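Local coordinates for protein racemase (Pseudovibrio sp. JE062, PDB 3MKC) that is a member of the enolase superfamily, joining an N-terminal capping domain of the mandelate racemase type to a C-terminal TIM-barrel-like domain, at residues 29-33 against 348-354; 41-45 against 116-120; 87-91 against 104-110; 258-264 against 281-287. All coordinates share one frame; numbering follows the deposited sequence.

Contact 1: 29-33 against 348-354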
loop_
_atom_site.group_PDB
_atom_site.type_symbol
_atom_site.label_atom_id
_atom_site.label_comp_id
_atom_site.label_asym_id
_atom_site.label_seq_id
_atom_site.Cartn_x
_atom_site.Cartn_y
_atom_site.Cartn_z
ATOM N N GLN A 29 -16.762 -0.400 3.587
ATOM C CA GLN A 29 -15.406 -0.490 4.125
ATOM C C GLN A 29 -15.210 -1.823 4.818
ATOM O O GLN A 29 -16.072 -2.278 5.567
ATOM C CB GLN A 29 -15.163 0.610 5.158
ATOM C CG GLN A 29 -15.860 1.915 4.853
ATOM C CD GLN A 29 -15.833 2.867 6.025
ATOM O OE1 GLN A 29 -16.571 3.852 6.048
ATOM N NE2 GLN A 29 -14.976 2.586 7.006
ATOM N N ASN A 30 -14.061 -2.441 4.591
ATOM C CA ASN A 30 -13.792 -3.708 5.226
ATOM C C ASN A 30 -12.332 -4.083 5.095
ATOM O O ASN A 30 -11.568 -3.450 4.367
ATOM C CB ASN A 30 -14.672 -4.806 4.614
ATOM C CG ASN A 30 -14.464 -4.951 3.120
ATOM O OD1 ASN A 30 -13.339 -5.123 2.657
ATOM N ND2 ASN A 30 -15.551 -4.887 2.359
ATOM N N THR A 31 -11.951 -5.115 5.830
ATOM C CA THR A 31 -10.599 -5.611 5.786
ATOM C C THR A 31 -10.587 -6.989 6.420
ATOM O O THR A 31 -11.621 -7.498 6.876
ATOM C CB THR A 31 -9.622 -4.690 6.548
ATOM O OG1 THR A 31 -8.278 -5.105 6.275
ATOM C CG2 THR A 31 -9.867 -4.764 8.059
ATOM N N VAL A 32 -9.417 -7.602 6.423
ATOM C CA VAL A 32 -9.263 -8.904 7.017
ATOM C C VAL A 32 -8.030 -8.835 7.886
ATOM O O VAL A 32 -6.906 -8.827 7.388
ATOM C CB VAL A 32 -9.085 -9.986 5.949
ATOM C CG1 VAL A 32 -8.999 -11.341 6.605
ATOM C CG2 VAL A 32 -10.245 -9.930 4.971
ATOM N N VAL A 33 -8.242 -8.749 9.192
ATOM C CA VAL A 33 -7.122 -8.691 10.113
ATOM C C VAL A 33 -6.497 -10.067 10.229
ATOM O O VAL A 33 -7.203 -11.073 10.298
ATOM C CB VAL A 33 -7.567 -8.246 11.519
ATOM C CG1 VAL A 33 -6.379 -8.282 12.473
ATOM C CG2 VAL A 33 -8.159 -6.851 11.457
ATOM N N GLY A 348 -13.579 7.448 6.825
ATOM C CA GLY A 348 -13.460 6.006 6.907
ATOM C C GLY A 348 -13.333 5.579 8.352
ATOM O O GLY A 348 -12.244 5.613 8.926
ATOM N N GLU A 349 -14.457 5.184 8.939
ATOM C CA GLU A 349 -14.497 4.747 10.329
ATOM C C GLU A 349 -13.471 3.651 10.605
ATOM O O GLU A 349 -12.763 3.683 11.606
ATOM C CB GLU A 349 -15.892 4.217 10.678
ATOM C CG GLU A 349 -17.017 5.257 10.727
ATOM C CD GLU A 349 -17.393 5.813 9.365
ATOM O OE1 GLU A 349 -17.341 5.059 8.372
ATOM O OE2 GLU A 349 -17.762 7.006 9.290
ATOM N N LEU A 350 -13.402 2.676 9.705
ATOM C CA LEU A 350 -12.480 1.558 9.857
ATOM C C LEU A 350 -11.030 2.039 9.930
ATOM O O LEU A 350 -10.271 1.635 10.813
ATOM C CB LEU A 350 -12.657 0.593 8.684
ATOM C CG LEU A 350 -12.491 -0.886 9.003
ATOM C CD1 LEU A 350 -13.424 -1.281 10.143
ATOM C CD2 LEU A 350 -12.800 -1.695 7.757
ATOM N N ARG A 351 -10.654 2.903 8.994
ATOM C CA ARG A 351 -9.302 3.448 8.958
ATOM C C ARG A 351 -9.016 4.253 10.223
ATOM O O ARG A 351 -7.887 4.287 10.714
ATOM C CB ARG A 351 -9.135 4.358 7.740
ATOM C CG ARG A 351 -7.866 5.202 7.776
ATOM C CD ARG A 351 -6.628 4.331 7.672
ATOM N NE ARG A 351 -5.397 5.104 7.811
ATOM C CZ ARG A 351 -4.895 5.517 8.970
ATOM N NH1 ARG A 351 -5.516 5.232 10.107
ATOM N NH2 ARG A 351 -3.771 6.220 8.991
ATOM N N LYS A 352 -10.049 4.901 10.746
ATOM C CA LYS A 352 -9.904 5.724 11.941
ATOM C C LYS A 352 -9.886 5.000 13.289
ATOM O O LYS A 352 -9.085 5.341 14.162
ATOM C CB LYS A 352 -11.010 6.777 11.981
ATOM C CG LYS A 352 -10.969 7.807 10.869
ATOM C CD LYS A 352 -12.059 8.838 11.107
ATOM C CE LYS A 352 -11.994 9.984 10.117
ATOM N NZ LYS A 352 -12.991 11.029 10.463
ATOM N N TYR A 353 -10.746 3.999 13.461
ATOM C CA TYR A 353 -10.846 3.309 14.750
ATOM C C TYR A 353 -10.321 1.882 14.941
ATOM O O TYR A 353 -10.143 1.460 16.083
ATOM C CB TYR A 353 -12.307 3.304 15.211
ATOM C CG TYR A 353 -13.086 4.567 14.918
ATOM C CD1 TYR A 353 -12.676 5.803 15.419
ATOM C CD2 TYR A 353 -14.259 4.519 14.164
ATOM C CE1 TYR A 353 -13.423 6.964 15.176
ATOM C CE2 TYR A 353 -15.010 5.667 13.913
ATOM C CZ TYR A 353 -14.590 6.884 14.423
ATOM O OH TYR A 353 -15.342 8.011 14.183
ATOM N N LEU A 354 -10.071 1.132 13.870
ATOM C CA LEU A 354 -9.636 -0.259 14.044
ATOM C C LEU A 354 -8.420 -0.509 14.929
ATOM O O LEU A 354 -8.466 -1.366 15.812
ATOM C CB LEU A 354 -9.418 -0.940 12.693
ATOM C CG LEU A 354 -9.129 -2.438 12.800
ATOM C CD1 LEU A 354 -10.278 -3.149 13.511
ATOM C CD2 LEU A 354 -8.932 -3.005 11.400
#

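Contact 2: 41-45 against 116-120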
loop_
_atom_site.group_PDB
_atom_site.type_symbol
_atom_site.label_atom_id
_atom_site.label_comp_id
_atom_site.label_asym_id
_atom_site.label_seq_id
_atom_site.Cartn_x
_atom_site.Cartn_y
_atom_site.Cartn_z
ATOM N N GLY A 41 1.627 -16.352 23.859
ATOM C CA GLY A 41 0.487 -15.450 23.829
ATOM C C GLY A 41 0.743 -14.110 23.164
ATOM O O GLY A 41 -0.161 -13.283 23.053
ATOM N N VAL A 42 1.975 -13.878 22.731
ATOM C CA VAL A 42 2.304 -12.625 22.063
ATOM C C VAL A 42 1.780 -12.739 20.640
ATOM O O VAL A 42 1.836 -13.813 20.045
ATOM C CB VAL A 42 3.824 -12.396 22.018
ATOM C CG1 VAL A 42 4.124 -11.042 21.401
ATOM C CG2 VAL A 42 4.403 -12.478 23.425
ATOM N N TYR A 43 1.268 -11.644 20.090
ATOM C CA TYR A 43 0.743 -11.698 18.731
ATOM C C TYR A 43 1.153 -10.526 17.845
ATOM O O TYR A 43 1.586 -9.475 18.326
ATOM C CB TYR A 43 -0.786 -11.817 18.765
ATOM C CG TYR A 43 -1.495 -10.658 19.423
ATOM C CD1 TYR A 43 -1.655 -9.446 18.756
ATOM C CD2 TYR A 43 -2.016 -10.773 20.717
ATOM C CE1 TYR A 43 -2.318 -8.376 19.352
ATOM C CE2 TYR A 43 -2.679 -9.708 21.324
ATOM C CZ TYR A 43 -2.830 -8.514 20.634
ATOM O OH TYR A 43 -3.518 -7.464 21.198
ATOM N N GLY A 44 1.031 -10.746 16.540
ATOM C CA GLY A 44 1.363 -9.741 15.551
ATOM C C GLY A 44 0.139 -9.510 14.686
ATOM O O GLY A 44 -0.634 -10.440 14.424
ATOM N N LEU A 45 -0.033 -8.277 14.232
ATOM C CA LEU A 45 -1.180 -7.912 13.422
ATOM C C LEU A 45 -0.803 -7.479 12.013
ATOM O O LEU A 45 0.141 -6.719 11.818
ATOM C CB LEU A 45 -1.944 -6.773 14.096
ATOM C CG LEU A 45 -2.497 -7.084 15.488
ATOM C CD1 LEU A 45 -2.944 -5.806 16.167
ATOM C CD2 LEU A 45 -3.649 -8.067 15.359
ATOM N N ASP A 116 5.315 -7.635 12.858
ATOM C CA ASP A 116 4.797 -7.109 14.114
ATOM C C ASP A 116 5.160 -8.077 15.234
ATOM O O ASP A 116 5.667 -7.669 16.276
ATOM C CB ASP A 116 3.280 -6.923 14.019
ATOM C CG ASP A 116 2.700 -6.155 15.203
ATOM O OD1 ASP A 116 3.388 -5.257 15.730
ATOM O OD2 ASP A 116 1.544 -6.435 15.586
ATOM N N LEU A 117 4.918 -9.363 15.007
ATOM C CA LEU A 117 5.221 -10.373 16.013
ATOM C C LEU A 117 6.716 -10.484 16.315
ATOM O O LEU A 117 7.120 -10.435 17.476
ATOM C CB LEU A 117 4.676 -11.730 15.568
ATOM C CG LEU A 117 4.977 -12.927 16.467
ATOM C CD1 LEU A 117 4.602 -12.603 17.917
ATOM C CD2 LEU A 117 4.202 -14.137 15.956
ATOM N N ALA A 118 7.537 -10.625 15.276
ATOM C CA ALA A 118 8.984 -10.750 15.458
ATOM C C ALA A 118 9.560 -9.551 16.206
ATOM O O ALA A 118 10.445 -9.696 17.053
ATOM C CB ALA A 118 9.676 -10.897 14.103
ATOM N N GLY A 119 9.058 -8.367 15.878
ATOM C CA GLY A 119 9.536 -7.165 16.533
ATOM C C GLY A 119 9.160 -7.173 18.001
ATOM O O GLY A 119 9.982 -6.869 18.866
ATOM N N LYS A 120 7.913 -7.523 18.290
ATOM C CA LYS A 120 7.451 -7.546 19.672
ATOM C C LYS A 120 8.202 -8.563 20.518
ATOM O O LYS A 120 8.453 -8.318 21.696
ATOM C CB LYS A 120 5.938 -7.788 19.714
ATOM C CG LYS A 120 5.146 -6.579 19.213
ATOM C CD LYS A 120 3.669 -6.882 18.979
ATOM C CE LYS A 120 2.911 -7.142 20.271
ATOM N NZ LYS A 120 1.445 -7.324 20.006
#

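Contact 3: 87-91 against 104-110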
loop_
_atom_site.group_PDB
_atom_site.type_symbol
_atom_site.label_atom_id
_atom_site.label_comp_id
_atom_site.label_asym_id
_atom_site.label_seq_id
_atom_site.Cartn_x
_atom_site.Cartn_y
_atom_site.Cartn_z
ATOM N N TRP A 87 8.073 -17.030 4.382
ATOM C CA TRP A 87 7.473 -16.501 3.160
ATOM C C TRP A 87 7.636 -17.551 2.060
ATOM O O TRP A 87 6.665 -17.929 1.402
ATOM C CB TRP A 87 8.198 -15.222 2.726
ATOM C CG TRP A 87 7.438 -14.357 1.751
ATOM C CD1 TRP A 87 6.749 -13.211 2.038
ATOM C CD2 TRP A 87 7.312 -14.553 0.333
ATOM N NE1 TRP A 87 6.205 -12.680 0.891
ATOM C CE2 TRP A 87 6.534 -13.484 -0.170
ATOM C CE3 TRP A 87 7.779 -15.529 -0.561
ATOM C CZ2 TRP A 87 6.215 -13.361 -1.529
ATOM C CZ3 TRP A 87 7.461 -15.407 -1.918
ATOM C CH2 TRP A 87 6.685 -14.328 -2.383
ATOM N N ASP A 88 8.870 -18.012 1.868
ATOM C CA ASP A 88 9.162 -19.005 0.842
ATOM C C ASP A 88 8.397 -20.299 1.072
ATOM O O ASP A 88 7.914 -20.919 0.121
ATOM C CB ASP A 88 10.665 -19.328 0.787
ATOM C CG ASP A 88 11.492 -18.207 0.177
ATOM O OD1 ASP A 88 10.918 -17.322 -0.496
ATOM O OD2 ASP A 88 12.726 -18.221 0.362
ATOM N N ALA A 89 8.292 -20.699 2.336
ATOM C CA ALA A 89 7.605 -21.937 2.685
ATOM C C ALA A 89 6.128 -21.869 2.343
ATOM O O ALA A 89 5.568 -22.815 1.787
ATOM C CB ALA A 89 7.784 -22.232 4.173
HETATM N N MSE A 90 5.497 -20.753 2.684
HETATM C CA MSE A 90 4.083 -20.571 2.404
HETATM C C MSE A 90 3.856 -20.504 0.896
HETATM O O MSE A 90 2.967 -21.178 0.355
HETATM C CB MSE A 90 3.565 -19.285 3.061
HETATM C CG MSE A 90 3.468 -19.331 4.583
HETATM SE SE MSE A 90 2.593 -17.760 5.285
HETATM C CE MSE A 90 3.996 -16.495 4.905
ATOM N N TYR A 91 4.660 -19.688 0.220
ATOM C CA TYR A 91 4.535 -19.531 -1.225
ATOM C C TYR A 91 4.705 -20.864 -1.955
ATOM O O TYR A 91 3.885 -21.231 -2.790
ATOM C CB TYR A 91 5.576 -18.538 -1.750
ATOM C CG TYR A 91 5.408 -18.216 -3.222
ATOM C CD1 TYR A 91 4.564 -17.189 -3.636
ATOM C CD2 TYR A 91 6.075 -18.954 -4.200
ATOM C CE1 TYR A 91 4.389 -16.900 -4.993
ATOM C CE2 TYR A 91 5.906 -18.678 -5.555
ATOM C CZ TYR A 91 5.063 -17.647 -5.944
ATOM O OH TYR A 91 4.908 -17.357 -7.282
HETATM N N MSE A 104 -2.355 -14.358 -2.876
HETATM C CA MSE A 104 -1.245 -13.526 -2.429
HETATM C C MSE A 104 -1.677 -12.477 -1.411
HETATM O O MSE A 104 -0.870 -12.048 -0.590
HETATM C CB MSE A 104 -0.568 -12.842 -3.626
HETATM C CG MSE A 104 0.305 -13.784 -4.462
HETATM SE SE MSE A 104 1.736 -14.657 -3.500
HETATM C CE MSE A 104 2.662 -13.111 -2.844
ATOM N N PHE A 105 -2.941 -12.063 -1.455
ATOM C CA PHE A 105 -3.399 -11.070 -0.487
ATOM C C PHE A 105 -3.303 -11.732 0.888
ATOM O O PHE A 105 -2.860 -11.120 1.858
ATOM C CB PHE A 105 -4.854 -10.645 -0.735
ATOM C CG PHE A 105 -5.143 -10.155 -2.129
ATOM C CD1 PHE A 105 -4.118 -9.903 -3.046
ATOM C CD2 PHE A 105 -6.465 -9.963 -2.531
ATOM C CE1 PHE A 105 -4.414 -9.471 -4.340
ATOM C CE2 PHE A 105 -6.768 -9.531 -3.822
ATOM C CZ PHE A 105 -5.741 -9.285 -4.729
ATOM N N ALA A 106 -3.708 -12.997 0.959
ATOM C CA ALA A 106 -3.671 -13.742 2.209
ATOM C C ALA A 106 -2.239 -13.901 2.716
ATOM O O ALA A 106 -1.965 -13.720 3.902
ATOM C CB ALA A 106 -4.309 -15.108 2.014
ATOM N N LEU A 107 -1.327 -14.242 1.812
ATOM C CA LEU A 107 0.063 -14.410 2.196
ATOM C C LEU A 107 0.585 -13.068 2.708
ATOM O O LEU A 107 1.306 -13.016 3.699
ATOM C CB LEU A 107 0.886 -14.896 0.996
ATOM C CG LEU A 107 2.351 -15.291 1.214
ATOM C CD1 LEU A 107 2.820 -16.127 0.040
ATOM C CD2 LEU A 107 3.227 -14.052 1.365
ATOM N N SER A 108 0.192 -11.990 2.032
ATOM C CA SER A 108 0.607 -10.637 2.397
ATOM C C SER A 108 0.251 -10.284 3.845
ATOM O O SER A 108 1.083 -9.762 4.590
ATOM C CB SER A 108 -0.046 -9.628 1.454
ATOM O OG SER A 108 0.349 -9.854 0.106
ATOM N N GLY A 109 -0.988 -10.560 4.234
ATOM C CA GLY A 109 -1.411 -10.260 5.595
ATOM C C GLY A 109 -0.586 -11.000 6.630
ATOM O O GLY A 109 -0.256 -10.457 7.685
ATOM N N ILE A 110 -0.261 -12.255 6.347
ATOM C CA ILE A 110 0.537 -13.032 7.280
ATOM C C ILE A 110 1.954 -12.457 7.355
ATOM O O ILE A 110 2.517 -12.336 8.436
ATOM C CB ILE A 110 0.598 -14.529 6.867
ATOM C CG1 ILE A 110 -0.812 -15.131 6.894
ATOM C CG2 ILE A 110 1.509 -15.295 7.814
ATOM C CD1 ILE A 110 -0.887 -16.566 6.396
#

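Contact 4: 258-264 against 281-287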
loop_
_atom_site.group_PDB
_atom_site.type_symbol
_atom_site.label_atom_id
_atom_site.label_comp_id
_atom_site.label_asym_id
_atom_site.label_seq_id
_atom_site.Cartn_x
_atom_site.Cartn_y
_atom_site.Cartn_z
ATOM N N SER A 258 6.160 12.710 -18.545
ATOM C CA SER A 258 5.521 12.529 -17.246
ATOM C C SER A 258 6.057 11.271 -16.586
ATOM O O SER A 258 6.612 10.400 -17.263
ATOM C CB SER A 258 4.000 12.344 -17.400
ATOM O OG SER A 258 3.327 13.560 -17.662
ATOM N N ARG A 259 5.907 11.179 -15.268
ATOM C CA ARG A 259 6.295 9.955 -14.578
ATOM C C ARG A 259 5.091 9.049 -14.797
ATOM O O ARG A 259 3.948 9.471 -14.602
ATOM C CB ARG A 259 6.467 10.165 -13.073
ATOM C CG ARG A 259 7.789 10.770 -12.623
ATOM C CD ARG A 259 7.994 10.427 -11.145
ATOM N NE ARG A 259 9.205 10.993 -10.570
ATOM C CZ ARG A 259 9.345 12.261 -10.206
ATOM N NH1 ARG A 259 8.344 13.118 -10.355
ATOM N NH2 ARG A 259 10.485 12.672 -9.668
ATOM N N ILE A 260 5.333 7.819 -15.227
ATOM C CA ILE A 260 4.243 6.876 -15.455
ATOM C C ILE A 260 4.305 5.816 -14.368
ATOM O O ILE A 260 5.356 5.231 -14.134
ATOM C CB ILE A 260 4.381 6.202 -16.838
ATOM C CG1 ILE A 260 4.448 7.275 -17.927
ATOM C CG2 ILE A 260 3.212 5.266 -17.092
ATOM C CD1 ILE A 260 3.236 8.187 -17.961
ATOM N N CYS A 261 3.187 5.595 -13.683
ATOM C CA CYS A 261 3.137 4.599 -12.619
ATOM C C CYS A 261 2.490 3.327 -13.127
ATOM O O CYS A 261 1.823 3.322 -14.154
ATOM C CB CYS A 261 2.285 5.086 -11.452
ATOM S SG CYS A 261 2.685 6.728 -10.856
ATOM N N GLY A 262 2.674 2.254 -12.370
ATOM C CA GLY A 262 2.053 0.995 -12.723
ATOM C C GLY A 262 2.112 0.030 -11.553
ATOM O O GLY A 262 2.699 0.340 -10.512
ATOM N N ALA A 263 1.456 -1.117 -11.718
ATOM C CA ALA A 263 1.470 -2.196 -10.727
ATOM C C ALA A 263 0.590 -2.069 -9.485
ATOM O O ALA A 263 0.705 -2.869 -8.566
ATOM C CB ALA A 263 2.905 -2.473 -10.310
ATOM N N GLU A 264 -0.289 -1.078 -9.460
ATOM C CA GLU A 264 -1.176 -0.894 -8.317
ATOM C C GLU A 264 -1.889 -2.180 -7.900
ATOM O O GLU A 264 -1.984 -2.475 -6.716
ATOM C CB GLU A 264 -2.240 0.170 -8.627
ATOM C CG GLU A 264 -3.454 0.083 -7.697
ATOM C CD GLU A 264 -4.474 1.180 -7.920
ATOM O OE1 GLU A 264 -4.901 1.381 -9.075
ATOM O OE2 GLU A 264 -4.856 1.836 -6.926
ATOM N N VAL A 281 7.905 1.592 -16.653
ATOM C CA VAL A 281 7.374 2.599 -15.736
ATOM C C VAL A 281 8.407 3.228 -14.801
ATOM O O VAL A 281 9.431 2.622 -14.493
ATOM C CB VAL A 281 6.181 2.033 -14.903
ATOM C CG1 VAL A 281 5.067 1.621 -15.845
ATOM C CG2 VAL A 281 6.621 0.858 -14.050
ATOM N N HIS A 282 8.140 4.463 -14.380
ATOM C CA HIS A 282 9.044 5.187 -13.485
ATOM C C HIS A 282 8.792 4.847 -12.039
ATOM O O HIS A 282 9.650 5.063 -11.195
ATOM C CB HIS A 282 8.845 6.708 -13.559
ATOM C CG HIS A 282 9.046 7.305 -14.912
ATOM N ND1 HIS A 282 8.122 7.183 -15.927
ATOM C CD2 HIS A 282 10.024 8.113 -15.390
ATOM C CE1 HIS A 282 8.517 7.893 -16.968
ATOM N NE2 HIS A 282 9.668 8.469 -16.666
ATOM N N LEU A 283 7.602 4.340 -11.753
ATOM C CA LEU A 283 7.236 4.083 -10.372
ATOM C C LEU A 283 6.278 2.907 -10.233
ATOM O O LEU A 283 5.349 2.760 -11.025
ATOM C CB LEU A 283 6.602 5.369 -9.827
ATOM C CG LEU A 283 6.308 5.580 -8.345
ATOM C CD1 LEU A 283 6.334 7.083 -8.045
ATOM C CD2 LEU A 283 4.964 4.969 -7.990
ATOM N N LEU A 284 6.516 2.083 -9.216
ATOM C CA LEU A 284 5.689 0.914 -8.934
ATOM C C LEU A 284 4.827 1.168 -7.703
ATOM O O LEU A 284 5.290 1.748 -6.723
ATOM C CB LEU A 284 6.570 -0.303 -8.670
ATOM C CG LEU A 284 7.447 -0.754 -9.841
ATOM C CD1 LEU A 284 8.416 -1.811 -9.341
ATOM C CD2 LEU A 284 6.575 -1.313 -10.969
ATOM N N GLN A 285 3.585 0.695 -7.745
ATOM C CA GLN A 285 2.665 0.899 -6.638
ATOM C C GLN A 285 2.163 -0.390 -5.982
ATOM O O GLN A 285 1.075 -0.412 -5.395
ATOM C CB GLN A 285 1.484 1.749 -7.114
ATOM C CG GLN A 285 1.939 3.081 -7.706
ATOM C CD GLN A 285 0.801 3.933 -8.233
ATOM O OE1 GLN A 285 -0.040 3.465 -8.995
ATOM N NE2 GLN A 285 0.780 5.202 -7.836
ATOM N N SER A 286 2.958 -1.456 -6.082
ATOM C CA SER A 286 2.604 -2.739 -5.475
ATOM C C SER A 286 2.151 -2.496 -4.032
ATOM O O SER A 286 2.820 -1.803 -3.270
ATOM C CB SER A 286 3.810 -3.672 -5.507
ATOM O OG SER A 286 4.314 -3.765 -6.830
ATOM N N ASP A 287 1.023 -3.093 -3.665
ATOM C CA ASP A 287 0.411 -2.904 -2.341
ATOM C C ASP A 287 0.891 -3.834 -1.226
ATOM O O ASP A 287 1.074 -5.025 -1.435
ATOM C CB ASP A 287 -1.107 -3.041 -2.497
ATOM C CG ASP A 287 -1.880 -2.517 -1.301
ATOM O OD1 ASP A 287 -1.461 -2.745 -0.152
ATOM O OD2 ASP A 287 -2.932 -1.887 -1.526
HETATM O O HOH W 1 -0.748 -4.616 -5.415
#

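Contact 1: 29-33 against 348-354
Gln29, Thr31 and Val33 of strand 29-38 meet Leu350 and Leu354 at the seam of the enolase-superfamily fold, where the antiparallel sheet of the N-terminal capping domain lies against a short helix of the C-terminal part of the chain. Gly348 takes the N-cap position of this helix, whose axis passes 8.5 Å from that of the strand segment at 52°. In the alternation of the strand, Thr31 and Val33 turn to the helix, whereas Val32 turns away to Pro52 and Ile55. Gln29 buries more surface than its neighbours, its side chain crossing that of Glu349 over the first helical turn. Next along, Leu350 presses one methyl on the strand backbone, its CD2 lying 3.4 Å from Asn30 CA. Thr31 OG1, anti to the backbone N (chi1 -170°), goes to a hydrogen bond with Glu47, which leaves CG2 for the apolar side. That methyl meets Leu354 CD2 tip to tip at 3.9 Å, while Thr318 packs against the same leucine. Val33 approaches differently: it slides past Leu354 in the opposite direction, and the touching atoms are Val33 CG2 and Leu354 CD2, also 3.9 Å apart.

Contact 2: 41-45 against 116-120
Tyr43, Gly44 and Leu45 on an outer strand of the three-stranded antiparallel sheet meet Asp116, Leu117 and Lys120 of helix 102-122, a strand-on-helix junction within the capping domain. The segments run at 138° with axes 6.5 Å apart, and Gly44, having no side chain, lets the backbones come very close: Gly44 CA is 3.9 Å from Leu117 CA. Two hydrogen bonds join helix side chains to the strand backbone. Asp116 OD2 accepts from Leu45 N at 2.8 Å through its anti lone pair; with CG anti to the backbone N (chi1 -170°), the carboxylate runs alongside Leu45, and OD1 is held in turn by Leu374 N. Lys120, bent at chi3 (69°), brings NZ to Tyr43 O at 2.7 Å, the ammonium tilted somewhat out of the carbonyl plane. The same ammonium supplies the cation-pi interaction, NZ standing over a face of the Tyr43 ring 4.3 Å from its centroid. Lys35 makes a further cation-pi contact with this ring, whose OH is bonded to Asp377, so the tyrosine is fixed at both ring and hydroxyl. Tyr43 N and Leu45 O are buried here without a partner in the model. Apolar contact is made at Val42, whose CG1 lies 3.8 Å from Leu117 CD1.

Contact 3: 87-91 against 104-110
The Trp87 indole carries Leu107 CD2 on one face, while the Tyr91 ring is met at its edge by Leu107 CD1 and by the selenium of Met104, a selenomethionine. Leu107 CD2 sits 3.7 Å from the centroid of the five-membered ring, 26° off the normal, in a CH-pi contact; its nearest ring atom is Trp87 NE1, at 3.3 Å. That nitrogen gives its hydrogen bond to Gly292 O, and Arg299 makes a cation-pi contact with the indole, so the tryptophan also ties helix 83-93 to the barrel side. At Tyr91 the selenium lies in the ring plane, equally near CD1 and CE1, with Met104 SE to Tyr91 CE1 3.8 Å: an edge-on Met-aromatic contact. Bends at chi2 and chi3 fold the Met104 chain so that CE turns to the tryptophan, 3.8 Å from Trp87 CZ2. All this joins helices 83-93 and 102-122 of the capping domain, an antiparallel pair with segment axes 10.9 Å apart at 155°. Leu107 is the central wedge: its CD1 also touches the backbone and CB of Tyr91, and CG is 4.2 Å from Met90 CE. Further along, Ile110 CG2 rests 3.7 Å from the selenium of Met90, also a selenomethionine, with Ile71 packing on both side chains.

Contact 4: 258-264 against 281-287
His282, Gln285 and Cys261 bury the most surface where parallel strands 261-262 and 283-284 pair, the two strands of a beta-alpha-beta unit of the TIM-barrel-like domain with helix 268-277 between them. His282 is bonded through its backbone and packed through its ring. Its N donates to Ile260 O at 2.9 Å, while the imidazole lies on the incoming chain: Arg259 CA makes a CH-pi contact over one face, 3.8 Å from the ring centroid, and His282 CE1 is 3.2 Å from Ser258 O. Cys261 pairs with Leu283 and shares its side of the sheet, Cys261 SG reaching Leu283 CD2 at 4.1 Å. Phe236 touches both. Gly262 N bonds to Leu283 O, and Gly262 O then accepts from Gln285 N at 2.9 Å. With CG beside the backbone N (chi1 -56°) and the chain extended beyond it, Gln285 lays its amide against the cysteine, Gln285 CD 3.7 Å from Cys261 CB, and NE2 adds a weak hydrogen bond to Glu238. Ala263 and Leu284 instead meet Trp275 of the connecting helix. At the far end a water spans the chains, donating to Glu264 O at 2.8 Å and accepting from Asp287 N at 2.9 Å.

Overall arrangement
Contacts 2 and 3 lie wholly in the capping domain and share helix 102-122, which meets the sheet in one and helix 83-93 in the other; their centres are 16 Å apart. Contact 1 joins that sheet to the C-terminal part of the chain and closes a loop that encloses the other three. It touches contact 2 directly, Val33 CG1 packing 4.0 Å from Leu45 CD2 on the neighbouring strand. Contact 4 belongs to the barrel side, across the chain's centre from contacts 1 and 2, with centres about 26 and 31 Å away. Its nearest atoms come within about 5 Å of contact 3, without touching, where Ser108 faces Asp287; Trp87 separately bonds to Gly292.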